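Local atomic coordinates of beta-galactosidase (Bacillus circulans, PDB entry 4MAD), a protein that probably hydrolyses terminal non-reducing beta-D-galactose residues from beta-D-galactosides, as a member of glycosyl hydrolase family 35. Residues R42-P45 / E46-E49; R151-P154 / L155-S158; H261-A265 / E266-E270; G323-T326 / E327-A331. All coordinates share one frame; numbering follows the deposited sequence.

Contact 1 (R42-P45 / E46-E49); sequences RTVP and EYWE
Val44 O accepts from Tyr47 N at 3.0 Å and Pro45 O from Trp48 N at 3.1 Å, two successive i to i+3 bonds that wind the chain from the loop after barrel strand 34-38 into helix 48-58. This is a beta-to-alpha connection of the eight-stranded (beta/alpha)8 barrel. The indole of Trp48 folds back over the turn: its CG lies anti to the carbonyl carbon (chi1 -73°), which lays one ring face on the Pro45 backbone. Pro45 CA sits 3.6 Å from the centroid of the five-membered ring of Trp48, 12° off the normal, a CH-pi contact, while Pro45 CB meets the six-membered part at CH2. Phe90 packs edge-to-face against the same indole. The side chains of Val44 and Tyr47 run alongside each other, Val44 CG2 touching Tyr47 CD2 at 3.6 Å; beyond the ring, Tyr47 OH is hydrogen-bonded to Asp527 OD1. Thr43 CG2 abuts Tyr47 CB, and Thr43 OG1 is hydrogen-bonded to His288. A water accepts from Glu49 N and donates to Pro45 O, adding a second partner to that carbonyl. Trp48 NE1 also has two acceptors, Tyr40 O and, through a weak, bent bond of 3.0 Å, Thr43 O.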
ATOM      1  N   ARG A  42      -1.473   7.263   3.524  1.00 15.03           N
ATOM      2  CA  ARG A  42      -2.501   7.083   2.527  1.00 14.14           C
ATOM      3  C   ARG A  42      -3.386   8.319   2.227  1.00 13.94           C
ATOM      4  O   ARG A  42      -4.254   8.233   1.453  1.00 15.17           O
ATOM      5  CB  ARG A  42      -3.326   5.868   2.860  1.00 15.13           C
ATOM      6  CG  ARG A  42      -2.633   4.592   2.487  1.00 17.86           C
ATOM      7  CD  ARG A  42      -3.346   3.344   2.935  1.00 16.26           C
ATOM      8  NE  ARG A  42      -3.059   2.195   2.114  1.00 15.95           N
ATOM      9  CZ  ARG A  42      -2.806   0.968   2.551  1.00 15.47           C
ATOM     10  NH1 ARG A  42      -2.838   0.708   3.828  1.00 13.64           N
ATOM     11  NH2 ARG A  42      -2.585   0.003   1.682  1.00 12.93           N
ATOM     12  N   THR A  43      -3.113   9.448   2.877  1.00 12.70           N
ATOM     13  CA  THR A  43      -3.808  10.691   2.605  1.00 14.35           C
ATOM     14  C   THR A  43      -2.791  11.836   2.568  1.00 16.77           C
ATOM     15  O   THR A  43      -1.916  11.836   3.317  1.00 15.64           O
ATOM     16  CB  THR A  43      -4.897  10.920   3.649  1.00 18.95           C
ATOM     17  OG1 THR A  43      -5.893   9.923   3.492  1.00 17.37           O
ATOM     18  CG2 THR A  43      -5.471  12.298   3.526  1.00 13.86           C
ATOM     19  N   VAL A  44      -2.938  12.781   1.679  1.00 15.46           N
ATOM     20  CA  VAL A  44      -1.963  13.877   1.645  1.00 18.12           C
ATOM     21  C   VAL A  44      -2.033  14.672   2.948  1.00 18.01           C
ATOM     22  O   VAL A  44      -3.083  14.830   3.479  1.00 17.87           O
ATOM     23  CB  VAL A  44      -2.190  14.866   0.461  1.00 19.66           C
ATOM     24  CG1 VAL A  44      -1.856  14.207  -0.841  1.00 21.45           C
ATOM     25  CG2 VAL A  44      -3.601  15.386   0.474  1.00 17.88           C
ATOM     26  N   PRO A  45      -0.920  15.224   3.415  1.00 19.13           N
ATOM     27  CA  PRO A  45      -0.885  15.845   4.734  1.00 19.55           C
ATOM     28  C   PRO A  45      -1.820  17.030   4.925  1.00 18.05           C
ATOM     29  O   PRO A  45      -2.325  17.250   5.981  1.00 19.36           O
ATOM     30  CB  PRO A  45       0.566  16.276   4.895  1.00 20.93           C
ATOM     31  CG  PRO A  45       1.223  15.940   3.723  1.00 21.02           C
ATOM     32  CD  PRO A  45       0.420  15.085   2.874  1.00 18.89           C
ATOM     33  N   GLU A  46      -2.098  17.733   3.857  1.00 18.55           N
ATOM     34  CA  GLU A  46      -2.954  18.903   3.901  1.00 21.11           C
ATOM     35  C   GLU A  46      -4.334  18.528   4.435  1.00 21.25           C
ATOM     36  O   GLU A  46      -4.997  19.323   5.000  1.00 17.50           O
ATOM     37  CB  GLU A  46      -3.057  19.504   2.515  1.00 22.14           C
ATOM     38  CG  GLU A  46      -1.788  20.152   2.104  1.00 25.51           C
ATOM     39  CD  GLU A  46      -0.774  19.228   1.477  1.00 31.83           C
ATOM     40  OE1 GLU A  46      -1.079  18.101   1.192  1.00 21.42           O
ATOM     41  OE2 GLU A  46       0.314  19.710   1.220  1.00 29.10           O
ATOM     42  N   TYR A  47      -4.697  17.265   4.189  1.00 19.72           N
ATOM     43  CA  TYR A  47      -5.989  16.714   4.542  1.00 16.73           C
ATOM     44  C   TYR A  47      -6.074  15.888   5.847  1.00 17.71           C
ATOM     45  O   TYR A  47      -7.129  15.485   6.246  1.00 18.27           O
ATOM     46  CB  TYR A  47      -6.565  15.932   3.361  1.00 18.38           C
ATOM     47  CG  TYR A  47      -7.010  16.729   2.155  1.00 18.12           C
ATOM     48  CD1 TYR A  47      -7.415  18.040   2.266  1.00 18.74           C
ATOM     49  CD2 TYR A  47      -7.097  16.146   0.923  1.00 17.63           C
ATOM     50  CE1 TYR A  47      -7.834  18.729   1.194  1.00 19.93           C
ATOM     51  CE2 TYR A  47      -7.533  16.836  -0.150  1.00 20.87           C
ATOM     52  CZ  TYR A  47      -7.890  18.137  -0.023  1.00 19.93           C
ATOM     53  OH  TYR A  47      -8.362  18.871  -1.065  1.00 18.43           O
ATOM     54  N   TRP A  48      -4.960  15.722   6.533  1.00 17.03           N
ATOM     55  CA  TRP A  48      -4.991  14.895   7.708  1.00 15.62           C
ATOM     56  C   TRP A  48      -5.976  15.452   8.750  1.00 18.43           C
ATOM     57  O   TRP A  48      -6.731  14.741   9.333  1.00 17.26           O
ATOM     58  CB  TRP A  48      -3.589  14.750   8.309  1.00 14.14           C
ATOM     59  CG  TRP A  48      -2.647  13.900   7.582  1.00 16.26           C
ATOM     60  CD1 TRP A  48      -2.928  12.945   6.654  1.00 16.96           C
ATOM     61  CD2 TRP A  48      -1.232  13.879   7.730  1.00 16.86           C
ATOM     62  NE1 TRP A  48      -1.807  12.349   6.227  1.00 14.61           N
ATOM     63  CE2 TRP A  48      -0.737  12.903   6.867  1.00 17.66           C
ATOM     64  CE3 TRP A  48      -0.334  14.577   8.528  1.00 18.71           C
ATOM     65  CZ2 TRP A  48       0.612  12.624   6.762  1.00 18.69           C
ATOM     66  CZ3 TRP A  48       0.979  14.309   8.418  1.00 16.39           C
ATOM     67  CH2 TRP A  48       1.454  13.343   7.547  1.00 16.85           C
ATOM     68  N   GLU A  49      -5.971  16.746   8.955  1.00 19.33           N
ATOM     69  CA  GLU A  49      -6.878  17.297   9.944  1.00 19.85           C
ATOM     70  C   GLU A  49      -8.324  17.066   9.566  1.00 17.13           C
ATOM     71  O   GLU A  49      -9.128  16.757  10.371  1.00 20.42           O
ATOM     72  CB  GLU A  49      -6.622  18.776  10.152  1.00 19.84           C
ATOM     73  CG  GLU A  49      -7.528  19.378  11.223  1.00 22.93           C
ATOM     74  CD  GLU A  49      -6.997  20.657  11.816  1.00 35.74           C
ATOM     75  OE1 GLU A  49      -6.149  21.297  11.274  1.00 37.78           O
ATOM     76  OE2 GLU A  49      -7.469  21.040  12.847  1.00 40.33           O
TER
HETATM   77  O   HOH W   1      -3.723  18.540   8.022  1.00 20.38           O

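Contact 2 (R151-P154 / L155-S158); sequences RLRP and LLSS
Leu155 and Leu156 each turn a backbone N-H back to a carbonyl three residues earlier, and these two bonds carry the polar part of the contact. Leu155 N donates to Leu152 O at 2.8 Å, and Leu156 N to Arg153 O at 3.2 Å with a straighter N-H...O angle of 164°. Arg153 O also accepts from Asn159 ND2. The tight i to i+3 winding is that of a 3-10 turn: here helix 135-152 runs out and the chain bends toward strand 163-167, an alpha-to-beta connection of the (beta/alpha)8 barrel. Among the side chains, the apolar contact across the turn joins Leu156 to the aliphatic part of Arg153. A chi1 of -57° sets Leu156 CG beside its backbone N and brings CD1 next to Arg153 CG, 4.1 Å away, the two side chains running in parallel. Van der Waals contacts with carbonyl oxygens add to this: Leu156 CD1 comes to 3.6 Å from Arg153 O, and Leu155 CB rests 3.4 Å from Leu152 O. Toward the rest of the barrel, the Leu155 side chain touches Ile91 and Lys92 of helix 87-97, where Leu152 also packs on Ile91. Ile163 is touched by both Leu155 and Leu156. At the polar end of Arg153, NH2 donates to Arg192 O.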
ATOM      1  N   ARG A 151      11.816   9.403  17.272  1.00 23.31           N
ATOM      2  CA  ARG A 151      10.822  10.322  16.820  1.00 23.47           C
ATOM      3  C   ARG A 151       9.513  10.225  17.584  1.00 23.82           C
ATOM      4  O   ARG A 151       8.910  11.202  17.857  1.00 24.73           O
ATOM      5  CB  ARG A 151      10.552  10.214  15.325  1.00 25.84           C
ATOM      6  CG  ARG A 151      11.751  10.218  14.419  1.00 28.15           C
ATOM      7  CD  ARG A 151      12.530  11.452  14.367  1.00 30.67           C
ATOM      8  NE  ARG A 151      13.704  11.305  13.536  1.00 36.24           N
ATOM      9  CZ  ARG A 151      13.830  11.847  12.348  1.00 32.64           C
ATOM     10  NH1 ARG A 151      12.887  12.602  11.847  1.00 34.63           N
ATOM     11  NH2 ARG A 151      14.937  11.679  11.698  1.00 32.49           N
ATOM     12  N   LEU A 152       9.066   9.021  17.845  1.00 21.52           N
ATOM     13  CA  LEU A 152       7.867   8.763  18.585  1.00 21.36           C
ATOM     14  C   LEU A 152       7.937   9.085  20.079  1.00 23.16           C
ATOM     15  O   LEU A 152       6.944   9.270  20.706  1.00 22.18           O
ATOM     16  CB  LEU A 152       7.390   7.339  18.408  1.00 20.83           C
ATOM     17  CG  LEU A 152       7.110   6.826  17.019  1.00 22.52           C
ATOM     18  CD1 LEU A 152       6.691   5.398  17.082  1.00 22.92           C
ATOM     19  CD2 LEU A 152       6.044   7.644  16.397  1.00 23.30           C
ATOM     20  N   ARG A 153       9.116   9.105  20.651  1.00 22.84           N
ATOM     21  CA  ARG A 153       9.234   9.096  22.080  1.00 25.22           C
ATOM     22  C   ARG A 153       8.520  10.284  22.774  1.00 23.73           C
ATOM     23  O   ARG A 153       7.816  10.097  23.710  1.00 21.25           O
ATOM     24  CB  ARG A 153      10.697   9.035  22.477  1.00 26.50           C
ATOM     25  CG  ARG A 153      10.928   8.592  23.857  1.00 34.40           C
ATOM     26  CD  ARG A 153      12.377   8.171  24.050  1.00 45.15           C
ATOM     27  NE  ARG A 153      12.600   6.846  23.509  1.00 43.35           N
ATOM     28  CZ  ARG A 153      13.548   6.479  22.650  1.00 44.85           C
ATOM     29  NH1 ARG A 153      14.439   7.304  22.174  1.00 40.95           N
ATOM     30  NH2 ARG A 153      13.561   5.246  22.253  1.00 33.71           N
ATOM     31  N   PRO A 154       8.637  11.468  22.224  1.00 25.65           N
ATOM     32  CA  PRO A 154       7.995  12.642  22.793  1.00 25.13           C
ATOM     33  C   PRO A 154       6.488  12.483  22.765  1.00 27.59           C
ATOM     34  O   PRO A 154       5.810  13.215  23.445  1.00 26.00           O
ATOM     35  CB  PRO A 154       8.365  13.721  21.822  1.00 25.86           C
ATOM     36  CG  PRO A 154       9.517  13.304  21.238  1.00 30.21           C
ATOM     37  CD  PRO A 154       9.415  11.851  21.064  1.00 25.12           C
ATOM     38  N   LEU A 155       5.992  11.582  21.934  1.00 21.62           N
ATOM     39  CA  LEU A 155       4.555  11.428  21.720  1.00 23.26           C
ATOM     40  C   LEU A 155       3.859  10.363  22.551  1.00 21.85           C
ATOM     41  O   LEU A 155       2.660  10.253  22.543  1.00 22.50           O
ATOM     42  CB  LEU A 155       4.249  11.270  20.241  1.00 24.03           C
ATOM     43  CG  LEU A 155       4.624  12.406  19.313  1.00 26.92           C
ATOM     44  CD1 LEU A 155       4.543  11.928  17.927  1.00 27.88           C
ATOM     45  CD2 LEU A 155       3.772  13.637  19.563  1.00 26.78           C
ATOM     46  N   LEU A 156       4.648   9.633  23.300  1.00 20.16           N
ATOM     47  CA  LEU A 156       4.160   8.647  24.212  1.00 21.22           C
ATOM     48  C   LEU A 156       3.356   9.252  25.360  1.00 21.65           C
ATOM     49  O   LEU A 156       3.657  10.286  25.853  1.00 22.76           O
ATOM     50  CB  LEU A 156       5.295   7.780  24.726  1.00 20.99           C
ATOM     51  CG  LEU A 156       6.132   7.058  23.696  1.00 21.94           C
ATOM     52  CD1 LEU A 156       7.374   6.548  24.328  1.00 23.93           C
ATOM     53  CD2 LEU A 156       5.379   5.927  23.031  1.00 22.53           C
ATOM     54  N   SER A 157       2.331   8.558  25.783  1.00 23.39           N
ATOM     55  CA  SER A 157       1.526   9.048  26.852  1.00 25.67           C
ATOM     56  C   SER A 157       2.366   9.243  28.109  1.00 27.60           C
ATOM     57  O   SER A 157       2.150  10.150  28.851  1.00 27.28           O
ATOM     58  CB  SER A 157       0.357   8.156  27.130  1.00 26.46           C
ATOM     59  OG  SER A 157       0.751   6.910  27.571  1.00 35.35           O
ATOM     60  N   SER A 158       3.370   8.404  28.275  1.00 28.25           N
ATOM     61  CA  SER A 158       4.277   8.469  29.408  1.00 29.03           C
ATOM     62  C   SER A 158       5.120   9.735  29.399  1.00 28.13           C
ATOM     63  O   SER A 158       5.796  10.036  30.332  1.00 29.49           O
ATOM     64  CB  SER A 158       5.115   7.214  29.572  1.00 28.90           C
ATOM     65  OG  SER A 158       5.922   6.985  28.494  1.00 30.93           O
TER

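Contact 3 (H261-A265 / E266-E270); sequences HTRSA and ESVVE
Ser264 and Ser267 meet at the start of helix 265-276, where Ser264 is the N-cap. This helix follows barrel strand 244-249 in the (beta/alpha)8 fold. With chi1 at 65°, Ser264 OG sits between its own backbone N and carbonyl carbon and reaches over the first turn to accept from Ser267 N at 3.0 Å, giving this first-turn amide a side-chain acceptor. The next amides take main-chain acceptors in the i to i+4 manner: Val268 N donates to Ser264 O at 3.0 Å and Val269 N to Ala265 O at 2.8 Å. Ser267 answers from the helix with its hydroxyl. Its OG, anti to the backbone N, accepts from Arg263 NE at 2.9 Å in a nearly straight bond of 166° that lies close to the guanidinium plane. Arg263 is extended from CG to NE and lies past the Ser267 side chain, its CG 4.1 Å from Val268 CG2. The rest of the guanidinium is held too: NH1 donates to Gly224 O, so NE, NH1 and NH2 all have acceptors and the rotation of the group is fixed from several directions. The backbone N of Arg263 is also satisfied, donating to Asp316 OD2. At the edge of the guanidinium, in its plane, a water accepts from Arg263 NH2 at 3.1 Å and donates to Ser267 O at 2.7 Å.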
ATOM      1  N   HIS A 261     -15.634  -4.386  -3.812  1.00 15.22           N
ATOM      2  CA  HIS A 261     -16.191  -4.871  -2.581  1.00 16.17           C
ATOM      3  C   HIS A 261     -16.856  -3.773  -1.823  1.00 17.15           C
ATOM      4  O   HIS A 261     -16.268  -2.770  -1.556  1.00 16.81           O
ATOM      5  CB  HIS A 261     -15.132  -5.475  -1.680  1.00 19.22           C
ATOM      6  CG  HIS A 261     -14.469  -6.691  -2.234  1.00 23.84           C
ATOM      7  ND1 HIS A 261     -13.380  -6.631  -3.054  1.00 22.35           N
ATOM      8  CD2 HIS A 261     -14.746  -8.000  -2.080  1.00 24.54           C
ATOM      9  CE1 HIS A 261     -13.012  -7.845  -3.384  1.00 20.85           C
ATOM     10  NE2 HIS A 261     -13.814  -8.695  -2.792  1.00 21.73           N
ATOM     11  N   THR A 262     -18.094  -4.022  -1.469  1.00 16.98           N
ATOM     12  CA  THR A 262     -18.811  -3.218  -0.504  1.00 15.86           C
ATOM     13  C   THR A 262     -19.626  -4.036   0.499  1.00 17.39           C
ATOM     14  O   THR A 262     -19.931  -5.171   0.247  1.00 17.70           O
ATOM     15  CB  THR A 262     -19.721  -2.218  -1.169  1.00 17.04           C
ATOM     16  OG1 THR A 262     -20.757  -2.875  -1.856  1.00 18.08           O
ATOM     17  CG2 THR A 262     -18.976  -1.372  -2.111  1.00 18.04           C
ATOM     18  N   ARG A 263     -19.897  -3.441   1.644  1.00 14.21           N
ATOM     19  CA  ARG A 263     -20.706  -4.078   2.659  1.00 16.55           C
ATOM     20  C   ARG A 263     -21.678  -3.050   3.213  1.00 17.92           C
ATOM     21  O   ARG A 263     -21.264  -1.971   3.498  1.00 17.25           O
ATOM     22  CB  ARG A 263     -19.774  -4.611   3.733  1.00 16.51           C
ATOM     23  CG  ARG A 263     -20.449  -5.283   4.874  1.00 14.93           C
ATOM     24  CD  ARG A 263     -19.455  -5.931   5.777  1.00 15.99           C
ATOM     25  NE  ARG A 263     -20.019  -6.573   6.940  1.00 17.45           N
ATOM     26  CZ  ARG A 263     -19.308  -7.129   7.894  1.00 18.66           C
ATOM     27  NH1 ARG A 263     -18.000  -7.124   7.809  1.00 15.43           N
ATOM     28  NH2 ARG A 263     -19.901  -7.710   8.907  1.00 14.57           N
ATOM     29  N   SER A 264     -22.950  -3.403   3.370  1.00 17.95           N
ATOM     30  CA  SER A 264     -23.977  -2.463   3.771  1.00 17.20           C
ATOM     31  C   SER A 264     -23.866  -1.977   5.195  1.00 13.72           C
ATOM     32  O   SER A 264     -23.354  -2.641   5.991  1.00 14.81           O
ATOM     33  CB  SER A 264     -25.355  -3.071   3.653  1.00 18.19           C
ATOM     34  OG  SER A 264     -25.492  -4.114   4.529  1.00 16.91           O
ATOM     35  N   ALA A 265     -24.423  -0.824   5.460  1.00 15.89           N
ATOM     36  CA  ALA A 265     -24.455  -0.278   6.789  1.00 17.91           C
ATOM     37  C   ALA A 265     -25.190  -1.239   7.706  1.00 19.88           C
ATOM     38  O   ALA A 265     -24.755  -1.515   8.776  1.00 18.61           O
ATOM     39  CB  ALA A 265     -25.126   0.975   6.755  1.00 21.75           C
ATOM     40  N   GLU A 266     -26.240  -1.851   7.197  1.00 19.00           N
ATOM     41  CA  GLU A 266     -27.036  -2.757   7.991  1.00 20.04           C
ATOM     42  C   GLU A 266     -26.187  -3.907   8.454  1.00 17.21           C
ATOM     43  O   GLU A 266     -26.208  -4.304   9.571  1.00 17.13           O
ATOM     44  CB  GLU A 266     -28.157  -3.306   7.149  1.00 17.94           C
ATOM     45  CG  GLU A 266     -29.277  -2.349   6.971  1.00 17.65           C
ATOM     46  CD  GLU A 266     -29.168  -1.425   5.745  1.00 23.07           C
ATOM     47  OE1 GLU A 266     -28.122  -1.303   5.153  1.00 21.30           O
ATOM     48  OE2 GLU A 266     -30.178  -0.824   5.397  1.00 24.69           O
ATOM     49  N   SER A 267     -25.409  -4.412   7.538  1.00 16.54           N
ATOM     50  CA  SER A 267     -24.505  -5.503   7.863  1.00 16.09           C
ATOM     51  C   SER A 267     -23.444  -5.097   8.889  1.00 15.33           C
ATOM     52  O   SER A 267     -23.275  -5.727   9.855  1.00 14.95           O
ATOM     53  CB  SER A 267     -23.793  -6.063   6.628  1.00 18.06           C
ATOM     54  OG  SER A 267     -22.870  -7.035   6.941  1.00 17.57           O
ATOM     55  N   VAL A 268     -22.832  -3.964   8.667  1.00 15.88           N
ATOM     56  CA  VAL A 268     -21.837  -3.500   9.580  1.00 17.55           C
ATOM     57  C   VAL A 268     -22.411  -3.301  10.968  1.00 15.96           C
ATOM     58  O   VAL A 268     -21.848  -3.679  11.918  1.00 19.12           O
ATOM     59  CB  VAL A 268     -21.281  -2.214   9.094  1.00 15.64           C
ATOM     60  CG1 VAL A 268     -20.479  -1.553  10.128  1.00 15.36           C
ATOM     61  CG2 VAL A 268     -20.485  -2.483   7.925  1.00 14.70           C
ATOM     62  N   VAL A 269     -23.583  -2.726  11.045  1.00 16.94           N
ATOM     63  CA  VAL A 269     -24.214  -2.480  12.348  1.00 17.61           C
ATOM     64  C   VAL A 269     -24.442  -3.788  13.091  1.00 16.89           C
ATOM     65  O   VAL A 269     -24.230  -3.898  14.251  1.00 17.28           O
ATOM     66  CB  VAL A 269     -25.513  -1.708  12.197  1.00 18.29           C
ATOM     67  CG1 VAL A 269     -26.398  -1.877  13.358  1.00 19.07           C
ATOM     68  CG2 VAL A 269     -25.272  -0.310  11.897  1.00 20.68           C
ATOM     69  N   GLU A 270     -24.834  -4.818  12.379  1.00 17.89           N
ATOM     70  CA  GLU A 270     -25.191  -6.004  13.083  1.00 15.53           C
ATOM     71  C   GLU A 270     -23.989  -6.571  13.822  1.00 18.35           C
ATOM     72  O   GLU A 270     -24.080  -7.007  14.931  1.00 16.07           O
ATOM     73  CB  GLU A 270     -25.755  -7.020  12.133  1.00 19.28           C
ATOM     74  CG  GLU A 270     -25.951  -8.333  12.742  1.00 31.90           C
ATOM     75  CD  GLU A 270     -26.989  -9.190  12.019  1.00 38.73           C
ATOM     76  OE1 GLU A 270     -27.365  -8.866  10.934  1.00 36.06           O
ATOM     77  OE2 GLU A 270     -27.382 -10.193  12.555  1.00 41.17           O
TER
HETATM   78  O   HOH W   2     -22.693  -8.409   9.917  1.00 21.81           O

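Contact 4 (G323-T326 / E327-A331); sequences GDVT and EKFYA
Val325, in the loop just before helix 327-339, lies over one face of the Phe329 ring; the helix belongs to the outer layer of the (beta/alpha)8 barrel. Its CG1 lies 4.1 Å from the Phe329 centroid and only 3° off the normal, a CH-pi contact over the ring centre. The other branch, CG2, points to Tyr330, meeting CE2 at 4.1 Å and OH at 3.8 Å, so one valine is shared by two aromatic rings. Next comes Thr326, the N-cap. Its OG1 stands between backbone N and carbonyl carbon (chi1 60°) and accepts from Phe329 N at 3.1 Å; the same hydroxyl is also hydrogen-bonded to Leu318 O, which ties the cap to the preceding loop. Thr326 O faces the helix as well, but its bonds from Phe329 N and Tyr330 N are both weak, the latter long at 3.5 Å. It also approaches Tyr330 CD2 to 3.4 Å. Lys328 leads away from the cap to a salt bridge with Asp316 and a hydrogen bond to His250 O. Thr326 N is buried with no partner. With both bonds to Thr326 O weak, the polar hold on the first turn rests chiefly on OG1, while valine and the aromatic rings supply the apolar packing.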
ATOM      1  N   GLY A 323     -12.484  11.324   1.173  1.00 18.49           N
ATOM      2  CA  GLY A 323     -12.792  11.842   2.461  1.00 16.60           C
ATOM      3  C   GLY A 323     -14.240  12.176   2.755  1.00 20.43           C
ATOM      4  O   GLY A 323     -14.486  12.751   3.746  1.00 21.17           O
ATOM      5  N   ASP A 324     -15.169  11.825   1.890  1.00 18.93           N
ATOM      6  CA  ASP A 324     -16.561  12.125   2.115  1.00 21.26           C
ATOM      7  C   ASP A 324     -17.188  11.231   3.161  1.00 21.19           C
ATOM      8  O   ASP A 324     -16.918  10.086   3.221  1.00 18.52           O
ATOM      9  CB  ASP A 324     -17.373  11.992   0.834  1.00 19.88           C
ATOM     10  CG  ASP A 324     -16.890  12.899  -0.265  1.00 29.39           C
ATOM     11  OD1 ASP A 324     -16.254  13.877   0.033  1.00 32.68           O
ATOM     12  OD2 ASP A 324     -17.151  12.602  -1.414  1.00 36.90           O
ATOM     13  N   VAL A 325     -18.072  11.804   3.954  1.00 18.29           N
ATOM     14  CA  VAL A 325     -18.824  11.003   4.888  1.00 17.19           C
ATOM     15  C   VAL A 325     -19.789  10.194   4.062  1.00 18.31           C
ATOM     16  O   VAL A 325     -20.044  10.537   2.968  1.00 19.97           O
ATOM     17  CB  VAL A 325     -19.591  11.800   5.940  1.00 17.19           C
ATOM     18  CG1 VAL A 325     -18.691  12.638   6.713  1.00 19.38           C
ATOM     19  CG2 VAL A 325     -20.580  12.643   5.304  1.00 25.68           C
ATOM     20  N   THR A 326     -20.301   9.134   4.639  1.00 16.78           N
ATOM     21  CA  THR A 326     -21.042   8.121   3.937  1.00 15.66           C
ATOM     22  C   THR A 326     -22.238   7.676   4.753  1.00 16.61           C
ATOM     23  O   THR A 326     -22.348   8.019   5.855  1.00 17.25           O
ATOM     24  CB  THR A 326     -20.204   6.913   3.772  1.00 17.71           C
ATOM     25  OG1 THR A 326     -19.845   6.425   5.054  1.00 17.23           O
ATOM     26  CG2 THR A 326     -18.950   7.224   2.946  1.00 14.97           C
ATOM     27  N   GLU A 327     -23.093   6.854   4.189  1.00 15.41           N
ATOM     28  CA  GLU A 327     -24.194   6.286   4.932  1.00 19.34           C
ATOM     29  C   GLU A 327     -23.688   5.413   6.116  1.00 18.07           C
ATOM     30  O   GLU A 327     -24.239   5.466   7.166  1.00 16.15           O
ATOM     31  CB  GLU A 327     -25.122   5.491   4.016  1.00 21.21           C
ATOM     32  CG  GLU A 327     -26.073   6.370   3.219  1.00 30.99           C
ATOM     33  CD  GLU A 327     -26.870   5.632   2.133  1.00 46.83           C
ATOM     34  OE1 GLU A 327     -27.194   4.455   2.281  1.00 41.75           O
ATOM     35  OE2 GLU A 327     -27.153   6.274   1.103  1.00 53.10           O
ATOM     36  N   LYS A 328     -22.600   4.672   5.914  1.00 15.89           N
ATOM     37  CA  LYS A 328     -22.035   3.861   6.948  1.00 16.52           C
ATOM     38  C   LYS A 328     -21.634   4.727   8.130  1.00 17.02           C
ATOM     39  O   LYS A 328     -21.898   4.401   9.248  1.00 16.98           O
ATOM     40  CB  LYS A 328     -20.813   3.161   6.432  1.00 19.86           C
ATOM     41  CG  LYS A 328     -21.005   1.781   6.339  1.00 29.97           C
ATOM     42  CD  LYS A 328     -19.712   1.054   6.150  1.00 31.68           C
ATOM     43  CE  LYS A 328     -19.851   0.165   5.010  1.00 24.05           C
ATOM     44  NZ  LYS A 328     -18.610  -0.544   4.882  1.00 18.57           N
ATOM     45  N   PHE A 329     -21.084   5.890   7.844  1.00 16.72           N
ATOM     46  CA  PHE A 329     -20.627   6.786   8.882  1.00 16.16           C
ATOM     47  C   PHE A 329     -21.774   7.188   9.819  1.00 17.43           C
ATOM     48  O   PHE A 329     -21.655   7.052  10.985  1.00 18.17           O
ATOM     49  CB  PHE A 329     -20.074   8.031   8.218  1.00 17.21           C
ATOM     50  CG  PHE A 329     -19.683   9.162   9.156  1.00 17.41           C
ATOM     51  CD1 PHE A 329     -18.380   9.399   9.469  1.00 20.58           C
ATOM     52  CD2 PHE A 329     -20.605  10.012   9.658  1.00 19.71           C
ATOM     53  CE1 PHE A 329     -18.039  10.425  10.287  1.00 20.68           C
ATOM     54  CE2 PHE A 329     -20.225  11.046  10.471  1.00 24.11           C
ATOM     55  CZ  PHE A 329     -18.952  11.236  10.765  1.00 18.94           C
ATOM     56  N   TYR A 330     -22.888   7.612   9.257  1.00 17.49           N
ATOM     57  CA  TYR A 330     -24.046   7.947  10.088  1.00 18.05           C
ATOM     58  C   TYR A 330     -24.592   6.750  10.859  1.00 19.34           C
ATOM     59  O   TYR A 330     -25.011   6.855  11.956  1.00 18.93           O
ATOM     60  CB  TYR A 330     -25.120   8.623   9.260  1.00 15.39           C
ATOM     61  CG  TYR A 330     -24.697   9.985   8.796  1.00 20.14           C
ATOM     62  CD1 TYR A 330     -24.554  11.024   9.686  1.00 28.02           C
ATOM     63  CD2 TYR A 330     -24.402  10.224   7.499  1.00 21.78           C
ATOM     64  CE1 TYR A 330     -24.171  12.258   9.274  1.00 27.00           C
ATOM     65  CE2 TYR A 330     -24.038  11.427   7.087  1.00 27.71           C
ATOM     66  CZ  TYR A 330     -23.911  12.451   7.964  1.00 28.65           C
ATOM     67  OH  TYR A 330     -23.522  13.637   7.486  1.00 29.98           O
ATOM     68  N   ALA A 331     -24.598   5.613  10.211  1.00 18.04           N
ATOM     69  CA  ALA A 331     -25.125   4.415  10.795  1.00 17.84           C
ATOM     70  C   ALA A 331     -24.330   3.982  12.039  1.00 18.66           C
ATOM     71  O   ALA A 331     -24.900   3.622  13.040  1.00 15.68           O
ATOM     72  CB  ALA A 331     -25.143   3.321   9.791  1.00 17.14           C
TER

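All four contacts lie in the barrel domain, and contacts 1, 3 and 4 each sit where a loop enters a helix, whereas contact 2 sits where a helix is left. Contacts 3 and 4 touch, their centres about 12 Å apart: Ala265 CB meets Ala331 CB at 3.8 Å, Lys328 CE packs 4.0 Å from Val268 CG2, and Asp316 OD2 accepts from Arg263 N and forms a salt bridge with Lys328 NZ. Contacts 1 and 2 lie about 21 Å apart by centres but share helix 87-97 as a neighbour. Contacts 2 and 3 are farthest apart, about 36 Å between centres. In contact 3 the Arg263 side chain is about 11 Å from that of Glu247, the predicted nucleophile; the other three lie away from the active site.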